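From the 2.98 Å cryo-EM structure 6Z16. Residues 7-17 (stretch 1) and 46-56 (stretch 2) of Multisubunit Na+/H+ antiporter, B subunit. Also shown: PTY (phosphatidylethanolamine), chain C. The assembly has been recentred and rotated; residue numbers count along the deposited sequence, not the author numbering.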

ATOM      1  N   ILE B   7     -15.778  27.461 -12.102  1.00 51.26           N
ATOM      2  CA  ILE B   7     -15.501  26.312 -12.953  1.00 56.28           C
ATOM      3  C   ILE B   7     -14.035  26.299 -13.355  1.00 56.05           C
ATOM      4  O   ILE B   7     -13.382  25.248 -13.329  1.00 58.83           O
ATOM      5  N   LEU B   8     -13.482  27.476 -13.667  1.00 55.39           N
ATOM      6  CA  LEU B   8     -12.076  27.586 -14.041  1.00 53.00           C
ATOM      7  C   LEU B   8     -11.154  27.264 -12.873  1.00 58.93           C
ATOM      8  O   LEU B   8     -10.172  26.534 -13.044  1.00 58.76           O
ATOM      9  N   ARG B   9     -11.463  27.779 -11.676  1.00 55.19           N
ATOM     10  CA  ARG B   9     -10.628  27.498 -10.512  1.00 48.21           C
ATOM     11  C   ARG B   9     -10.693  26.030 -10.113  1.00 47.69           C
ATOM     12  O   ARG B   9      -9.670  25.441  -9.745  1.00 57.61           O
ATOM     13  N   THR B  10     -11.866  25.402 -10.218  1.00 42.37           N
ATOM     14  CA  THR B  10     -11.936  24.009  -9.793  1.00 39.69           C
ATOM     15  C   THR B  10     -11.291  23.076 -10.815  1.00 41.80           C
ATOM     16  O   THR B  10     -10.598  22.117 -10.435  1.00 44.47           O
ATOM     17  N   THR B  11     -11.454  23.358 -12.113  1.00 46.12           N
ATOM     18  CA  THR B  11     -10.742  22.536 -13.081  1.00 52.53           C
ATOM     19  C   THR B  11      -9.243  22.820 -13.067  1.00 66.53           C
ATOM     20  O   THR B  11      -8.465  21.911 -13.352  1.00 66.09           O
ATOM     21  N   THR B  12      -8.816  24.014 -12.641  1.00 67.08           N
ATOM     22  CA  THR B  12      -7.393  24.264 -12.448  1.00 63.84           C
ATOM     23  C   THR B  12      -6.858  23.457 -11.275  1.00 49.62           C
ATOM     24  O   THR B  12      -5.773  22.869 -11.364  1.00 44.60           O
ATOM     25  N   ALA B  13      -7.637  23.380 -10.191  1.00 50.26           N
ATOM     26  CA  ALA B  13      -7.240  22.604  -9.022  1.00 58.72           C
ATOM     27  C   ALA B  13      -7.143  21.115  -9.321  1.00 54.87           C
ATOM     28  O   ALA B  13      -6.289  20.432  -8.754  1.00 51.44           O
ATOM     29  N   VAL B  14      -7.993  20.586 -10.207  1.00 57.25           N
ATOM     30  CA  VAL B  14      -7.875  19.164 -10.534  1.00 54.20           C
ATOM     31  C   VAL B  14      -7.000  18.883 -11.751  1.00 50.47           C
ATOM     32  O   VAL B  14      -6.722  17.710 -12.039  1.00 44.89           O
ATOM     33  N   VAL B  15      -6.562  19.908 -12.478  1.00 62.60           N
ATOM     34  CA  VAL B  15      -5.753  19.717 -13.679  1.00 75.04           C
ATOM     35  C   VAL B  15      -4.268  19.956 -13.395  1.00 71.55           C
ATOM     36  O   VAL B  15      -3.406  19.281 -13.972  1.00 60.39           O
ATOM     37  N   THR B  16      -3.963  20.857 -12.458  1.00 67.71           N
ATOM     38  CA  THR B  16      -2.571  21.125 -12.087  1.00 63.11           C
ATOM     39  C   THR B  16      -1.773  19.915 -11.557  1.00 57.70           C
ATOM     40  O   THR B  16      -0.604  19.776 -11.972  1.00 57.51           O
ATOM     41  N   PRO B  17      -2.308  19.004 -10.708  1.00 53.49           N
ATOM     42  CA  PRO B  17      -1.494  17.837 -10.317  1.00 51.44           C
ATOM     43  C   PRO B  17      -1.101  16.905 -11.448  1.00 48.71           C
ATOM     44  O   PRO B  17       0.005  16.361 -11.404  1.00 50.51           O
ATOM     45  N   GLY B  46       4.651  25.594 -17.103  1.00 63.13           N
ATOM     46  CA  GLY B  46       3.299  25.652 -17.645  1.00 70.92           C
ATOM     47  C   GLY B  46       2.214  25.424 -16.606  1.00 69.32           C
ATOM     48  O   GLY B  46       1.144  26.041 -16.667  1.00 66.87           O
ATOM     49  N   ALA B  47       2.468  24.528 -15.648  1.00 62.01           N
ATOM     50  CA  ALA B  47       1.545  24.354 -14.526  1.00 55.49           C
ATOM     51  C   ALA B  47       1.450  25.623 -13.690  1.00 56.20           C
ATOM     52  O   ALA B  47       0.351  26.037 -13.283  1.00 60.19           O
ATOM     53  N   ILE B  48       2.591  26.276 -13.450  1.00 59.79           N
ATOM     54  CA  ILE B  48       2.544  27.534 -12.704  1.00 52.39           C
ATOM     55  C   ILE B  48       1.884  28.639 -13.540  1.00 59.67           C
ATOM     56  O   ILE B  48       1.229  29.533 -12.993  1.00 62.03           O
ATOM     57  N   VAL B  49       1.994  28.562 -14.873  1.00 59.15           N
ATOM     58  CA  VAL B  49       1.290  29.486 -15.768  1.00 58.07           C
ATOM     59  C   VAL B  49      -0.217  29.305 -15.656  1.00 62.56           C
ATOM     60  O   VAL B  49      -0.975  30.282 -15.637  1.00 59.65           O
ATOM     61  N   LEU B  50      -0.671  28.053 -15.574  1.00 54.24           N
ATOM     62  CA  LEU B  50      -2.095  27.786 -15.400  1.00 51.18           C
ATOM     63  C   LEU B  50      -2.601  28.328 -14.067  1.00 49.21           C
ATOM     64  O   LEU B  50      -3.701  28.899 -13.992  1.00 49.13           O
ATOM     65  N   LEU B  51      -1.789  28.195 -13.014  1.00 51.62           N
ATOM     66  CA  LEU B  51      -2.120  28.826 -11.738  1.00 49.76           C
ATOM     67  C   LEU B  51      -2.147  30.350 -11.835  1.00 47.11           C
ATOM     68  O   LEU B  51      -2.942  31.000 -11.149  1.00 40.71           O
ATOM     69  N   LEU B  52      -1.285  30.934 -12.673  1.00 52.61           N
ATOM     70  CA  LEU B  52      -1.312  32.378 -12.904  1.00 60.81           C
ATOM     71  C   LEU B  52      -2.553  32.809 -13.665  1.00 65.87           C
ATOM     72  O   LEU B  52      -3.046  33.922 -13.468  1.00 65.75           O
ATOM     73  N   LEU B  53      -3.036  31.965 -14.567  1.00 63.91           N
ATOM     74  CA  LEU B  53      -4.226  32.302 -15.335  1.00 55.73           C
ATOM     75  C   LEU B  53      -5.485  32.170 -14.500  1.00 53.86           C
ATOM     76  O   LEU B  53      -6.446  32.915 -14.713  1.00 51.11           O
ATOM     77  N   ALA B  54      -5.498  31.248 -13.540  1.00 60.51           N
ATOM     78  CA  ALA B  54      -6.661  31.115 -12.677  1.00 68.03           C
ATOM     79  C   ALA B  54      -6.692  32.133 -11.539  1.00 74.28           C
ATOM     80  O   ALA B  54      -7.756  32.339 -10.947  1.00 75.30           O
ATOM     81  N   PHE B  55      -5.572  32.784 -11.225  1.00 77.77           N
ATOM     82  CA  PHE B  55      -5.471  33.591 -10.010  1.00 74.17           C
ATOM     83  C   PHE B  55      -4.713  34.881 -10.305  1.00 87.86           C
ATOM     84  O   PHE B  55      -4.534  35.281 -11.458  1.00 95.53           O
ATOM     85  N   ASP B  56      -4.282  35.542  -9.236  1.00 92.42           N
ATOM     86  CA  ASP B  56      -3.630  36.841  -9.283  1.00 96.62           C
ATOM     87  C   ASP B  56      -2.126  36.636  -9.518  1.00 87.82           C
ATOM     88  O   ASP B  56      -1.682  35.551  -9.895  1.00 80.36           O
TER

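Stretch 1 is helical, and stretch 2 is helical for most of its length; the two helices, in one chain, run almost exactly antiparallel, with 172° between their N-to-C directions and an axial closest approach of 9.9 Å. Their pairing buries 456 Å² and is built without a hydrogen bond from one stretch to the other. On stretch 2 an alanine marks each of the two closest backbone pairs, the CA of Ala47 5.8 Å from the CA of Thr16 and the CA of Ala54 5.8 Å from the CA of Arg9.

Stretch 2 enters the contact at Ala47; Gly46 lies out of reach of stretch 1. The CB of Ala47 points toward stretch 1 and sits 4.3 Å from CG2 of Thr16. Thr16 likewise points toward its neighbour, in the m rotamer, which lets its OG1 donate a hydrogen bond to the backbone O of Thr12, 2.7 Å away. With the hydroxyl turned back to its own helix, the methyl group is left to meet the alanine. Ile48 points away, and Val49 is out of reach.

Leu50 makes the broadest contribution of stretch 2, with 68 Å² covered. It points toward stretch 1 with chi1 t and chi2 p, and its branched end lies among Thr12, Val15 and Thr16, which span about one turn of stretch 1. Its CD2 packs 3.7 Å from CG1 of Val15, whose chi1 is t, and 3.9 Å from OG1 of Thr16, while its CG lies 3.8 Å from CG2 of Thr12. Leu51 starts sideways, but its m, t conformation brings the end of the side chain nearer: CD2 reaches to 4.2 Å from CG2 of Thr12 and 4.0 Å from OG1 of Thr16. Leu50 and Leu51 thus share the same two threonines.

Thr12 repeats the arrangement of Thr16 one turn earlier. Again in the m rotamer, it donates from OG1 to the O of Leu8 at 2.6 Å, so its polar group is satisfied within the helix while its methyl faces the leucines.

Leu52 is out of reach and Leu53 points sideways, its backbone O lying 4.4 Å from CD2 of Leu8. At Ala54 the backbones again come close. Its CB points toward stretch 1 and approaches OG1 of Thr12 to 3.6 Å, while its CA is 4.4 Å from CD2 of Leu8, a t, p leucine that also points toward stretch 2. The O of Ala54 lies 4.1 Å from CG of Arg9.

Phe55, with chi1 m, leaves CA sideways, yet its ring swings nearer and sets CE1 3.6 Å from CD of Arg9, an oblique approach. Here the arginine contributes its aliphatic stem, while its NH2 is hydrogen-bonded elsewhere in the structure. Asp56 is poorly ordered and takes no part.

Phosphatidylethanolamine lies against stretch 1, its O10 2.9 Å from the backbone O of Ala13, its O30 3.4 Å from CG1 of Val14 and its C14 4.0 Å from CG of Pro17.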

ATOM      1  CB  ILE B   7     -16.434  26.326 -14.176  1.00 58.16           C
ATOM      2  CG1 ILE B   7     -17.893  26.300 -13.729  1.00 60.17           C
ATOM      3  CG2 ILE B   7     -16.186  25.128 -15.050  1.00 50.13           C
ATOM      4  CD1 ILE B   7     -18.871  26.545 -14.844  1.00 63.89           C
ATOM      5  CB  LEU B   8     -11.780  28.985 -14.575  1.00 53.22           C
ATOM      6  CG  LEU B   8     -10.329  29.228 -14.997  1.00 53.95           C
ATOM      7  CD1 LEU B   8      -9.928  28.280 -16.109  1.00 64.32           C
ATOM      8  CD2 LEU B   8     -10.126  30.664 -15.420  1.00 62.91           C
ATOM      9  CB  ARG B   9     -11.024  28.387  -9.336  1.00 48.34           C
ATOM     10  CG  ARG B   9     -10.601  29.837  -9.495  1.00 65.67           C
ATOM     11  CD  ARG B   9     -10.846  30.646  -8.233  1.00 75.62           C
ATOM     12  NE  ARG B   9     -12.260  30.860  -7.965  1.00 86.52           N
ATOM     13  CZ  ARG B   9     -12.910  30.337  -6.932  1.00 93.82           C
ATOM     14  NH1 ARG B   9     -12.273  29.558  -6.070  1.00 90.44           N
ATOM     15  NH2 ARG B   9     -14.199  30.588  -6.763  1.00 92.31           N
ATOM     16  CB  THR B  10     -13.380  23.606  -9.526  1.00 41.67           C
ATOM     17  OG1 THR B  10     -13.987  24.582  -8.676  1.00 42.93           O
ATOM     18  CG2 THR B  10     -13.399  22.292  -8.784  1.00 54.17           C
ATOM     19  CB  THR B  11     -11.326  22.692 -14.492  1.00 60.13           C
ATOM     20  OG1 THR B  11     -10.793  21.666 -15.335  1.00 66.94           O
ATOM     21  CG2 THR B  11     -10.981  24.027 -15.116  1.00 75.56           C
ATOM     22  CB  THR B  12      -7.160  25.758 -12.234  1.00 65.30           C
ATOM     23  OG1 THR B  12      -7.638  26.475 -13.376  1.00 57.07           O
ATOM     24  CG2 THR B  12      -5.689  26.061 -12.044  1.00 61.30           C
ATOM     25  CB  ALA B  13      -8.219  22.841  -7.876  1.00 48.64           C
ATOM     26  CB  VAL B  14      -9.242  18.498 -10.777  1.00 64.58           C
ATOM     27  CG1 VAL B  14     -10.130  18.650  -9.561  1.00 54.58           C
ATOM     28  CG2 VAL B  14      -9.895  19.064 -12.007  1.00 70.59           C
ATOM     29  CB  VAL B  15      -6.325  20.600 -14.815  1.00 64.86           C
ATOM     30  CG1 VAL B  15      -5.310  20.975 -15.846  1.00 52.00           C
ATOM     31  CG2 VAL B  15      -7.409  19.820 -15.544  1.00 60.84           C
ATOM     32  CB  THR B  16      -2.556  22.305 -11.098  1.00 64.80           C
ATOM     33  OG1 THR B  16      -3.193  23.439 -11.700  1.00 67.13           O
ATOM     34  CG2 THR B  16      -1.149  22.692 -10.716  1.00 84.81           C
ATOM     35  CB  PRO B  17      -2.388  17.111  -9.304  1.00 50.21           C
ATOM     36  CG  PRO B  17      -3.206  18.139  -8.746  1.00 48.51           C
ATOM     37  CD  PRO B  17      -3.511  19.065  -9.853  1.00 52.99           C
ATOM     38  CB  ALA B  47       1.990  23.183 -13.656  1.00 49.88           C
ATOM     39  CB  ILE B  48       3.958  27.916 -12.230  1.00 54.17           C
ATOM     40  CG1 ILE B  48       4.577  26.762 -11.453  1.00 61.45           C
ATOM     41  CG2 ILE B  48       3.910  29.079 -11.263  1.00 55.74           C
ATOM     42  CD1 ILE B  48       6.047  26.932 -11.197  1.00 54.35           C
ATOM     43  CB  VAL B  49       1.787  29.298 -17.217  1.00 47.86           C
ATOM     44  CG1 VAL B  49       0.827  29.880 -18.228  1.00 46.92           C
ATOM     45  CG2 VAL B  49       3.079  30.005 -17.399  1.00 48.35           C
ATOM     46  CB  LEU B  50      -2.352  26.289 -15.509  1.00 51.20           C
ATOM     47  CG  LEU B  50      -3.808  25.865 -15.367  1.00 63.94           C
ATOM     48  CD1 LEU B  50      -4.668  26.474 -16.451  1.00 59.47           C
ATOM     49  CD2 LEU B  50      -3.887  24.370 -15.417  1.00 65.62           C
ATOM     50  CB  LEU B  51      -1.128  28.386 -10.666  1.00 55.10           C
ATOM     51  CG  LEU B  51      -1.201  26.927 -10.232  1.00 54.95           C
ATOM     52  CD1 LEU B  51      -0.014  26.589  -9.367  1.00 57.97           C
ATOM     53  CD2 LEU B  51      -2.481  26.686  -9.469  1.00 62.29           C
ATOM     54  CB  LEU B  52      -0.078  32.823 -13.686  1.00 59.07           C
ATOM     55  CG  LEU B  52       1.279  32.848 -13.001  1.00 58.13           C
ATOM     56  CD1 LEU B  52       2.357  33.090 -14.022  1.00 69.51           C
ATOM     57  CD2 LEU B  52       1.274  33.946 -11.983  1.00 53.87           C
ATOM     58  CB  LEU B  53      -4.316  31.421 -16.576  1.00 46.74           C
ATOM     59  CG  LEU B  53      -3.241  31.726 -17.609  1.00 44.00           C
ATOM     60  CD1 LEU B  53      -3.262  30.702 -18.709  1.00 48.40           C
ATOM     61  CD2 LEU B  53      -3.466  33.102 -18.169  1.00 48.68           C
ATOM     62  CB  ALA B  54      -6.722  29.698 -12.105  1.00 59.91           C
ATOM     63  CB  PHE B  55      -4.792  32.809  -8.880  1.00 68.30           C
ATOM     64  CG  PHE B  55      -5.612  31.682  -8.348  1.00 70.32           C
ATOM     65  CD1 PHE B  55      -6.677  31.933  -7.498  1.00 70.32           C
ATOM     66  CD2 PHE B  55      -5.312  30.373  -8.678  1.00 69.91           C
ATOM     67  CE1 PHE B  55      -7.434  30.905  -7.002  1.00 67.57           C
ATOM     68  CE2 PHE B  55      -6.069  29.337  -8.185  1.00 64.43           C
ATOM     69  CZ  PHE B  55      -7.132  29.609  -7.345  1.00 63.49           C
ATOM     70  CB  ASP B  56      -3.963  37.595  -7.992  1.00122.64           C
ATOM     71  CG  ASP B  56      -3.794  39.095  -8.117  1.00140.74           C
ATOM     72  OD1 ASP B  56      -3.381  39.555  -9.201  1.00141.99           O
ATOM     73  OD2 ASP B  56      -4.069  39.806  -7.130  1.00138.86           O
TER
HETATM   74  C1  PTY C 201     -10.551  18.774  -5.179  1.00124.11           C
HETATM   75  C2  PTY C 201     -11.996  19.594   0.809  1.00134.18           C
HETATM   76  C3  PTY C 201     -12.606  20.686  -0.090  1.00139.01           C
HETATM   77  O4  PTY C 201     -11.250  17.532  -4.937  1.00115.50           O
HETATM   78  C5  PTY C 201      -9.208  20.184  -3.563  1.00139.83           C
HETATM   79  C6  PTY C 201      -9.398  18.834  -4.206  1.00129.42           C
HETATM   80  O7  PTY C 201      -8.164  18.261  -4.775  1.00122.60           O
HETATM   81  C8  PTY C 201      -7.605  18.742  -5.908  1.00122.37           C
HETATM   82  O10 PTY C 201      -7.803  19.837  -6.362  1.00130.27           O
HETATM   83  C11 PTY C 201      -6.709  17.714  -6.529  1.00117.19           C
HETATM   84  C12 PTY C 201      -7.336  16.328  -6.491  1.00116.77           C
HETATM   85  C13 PTY C 201      -7.376  15.635  -7.840  1.00116.09           C
HETATM   86  C14 PTY C 201      -6.012  15.320  -8.423  1.00127.54           C
HETATM   87  C15 PTY C 201      -6.085  14.517  -9.710  1.00134.35           C
HETATM   88  C16 PTY C 201      -6.754  13.166  -9.539  1.00135.80           C
HETATM   89  C17 PTY C 201      -7.003  12.421 -10.841  1.00142.35           C
HETATM   90  C18 PTY C 201      -5.740  12.030 -11.592  1.00142.81           C
HETATM   91  C19 PTY C 201      -5.998  11.231 -12.860  1.00139.95           C
HETATM   92  C20 PTY C 201      -6.777   9.946 -12.629  1.00131.72           C
HETATM   93  C30 PTY C 201     -11.976  17.031  -5.934  1.00107.40           C
HETATM   94  C31 PTY C 201     -12.642  15.753  -5.522  1.00116.36           C
HETATM   95  O30 PTY C 201     -12.079  17.547  -7.013  1.00112.98           O
HETATM   96  C32 PTY C 201     -11.671  14.589  -5.381  1.00119.09           C
HETATM   97  C33 PTY C 201     -11.042  14.188  -6.703  1.00119.56           C
HETATM   98  C34 PTY C 201     -10.479  12.775  -6.715  1.00123.27           C
HETATM   99  C35 PTY C 201     -10.083  12.293  -8.099  1.00125.21           C
HETATM  100  C36 PTY C 201      -9.747  10.814  -8.163  1.00125.96           C
HETATM  101  C37 PTY C 201     -10.904   9.904  -7.785  1.00123.35           C
HETATM  102  P1  PTY C 201     -11.278  21.121  -2.356  1.00169.11           P
HETATM  103  O11 PTY C 201     -12.301  20.310  -1.454  1.00154.63           O
HETATM  104  O12 PTY C 201     -10.925  22.217  -1.639  1.00174.45           O
HETATM  105  O13 PTY C 201     -11.821  21.379  -3.620  1.00166.76           O
HETATM  106  O14 PTY C 201     -10.102  20.256  -2.434  1.00157.92           O
HETATM  107  N1  PTY C 201     -11.474  20.216   2.027  1.00133.57           N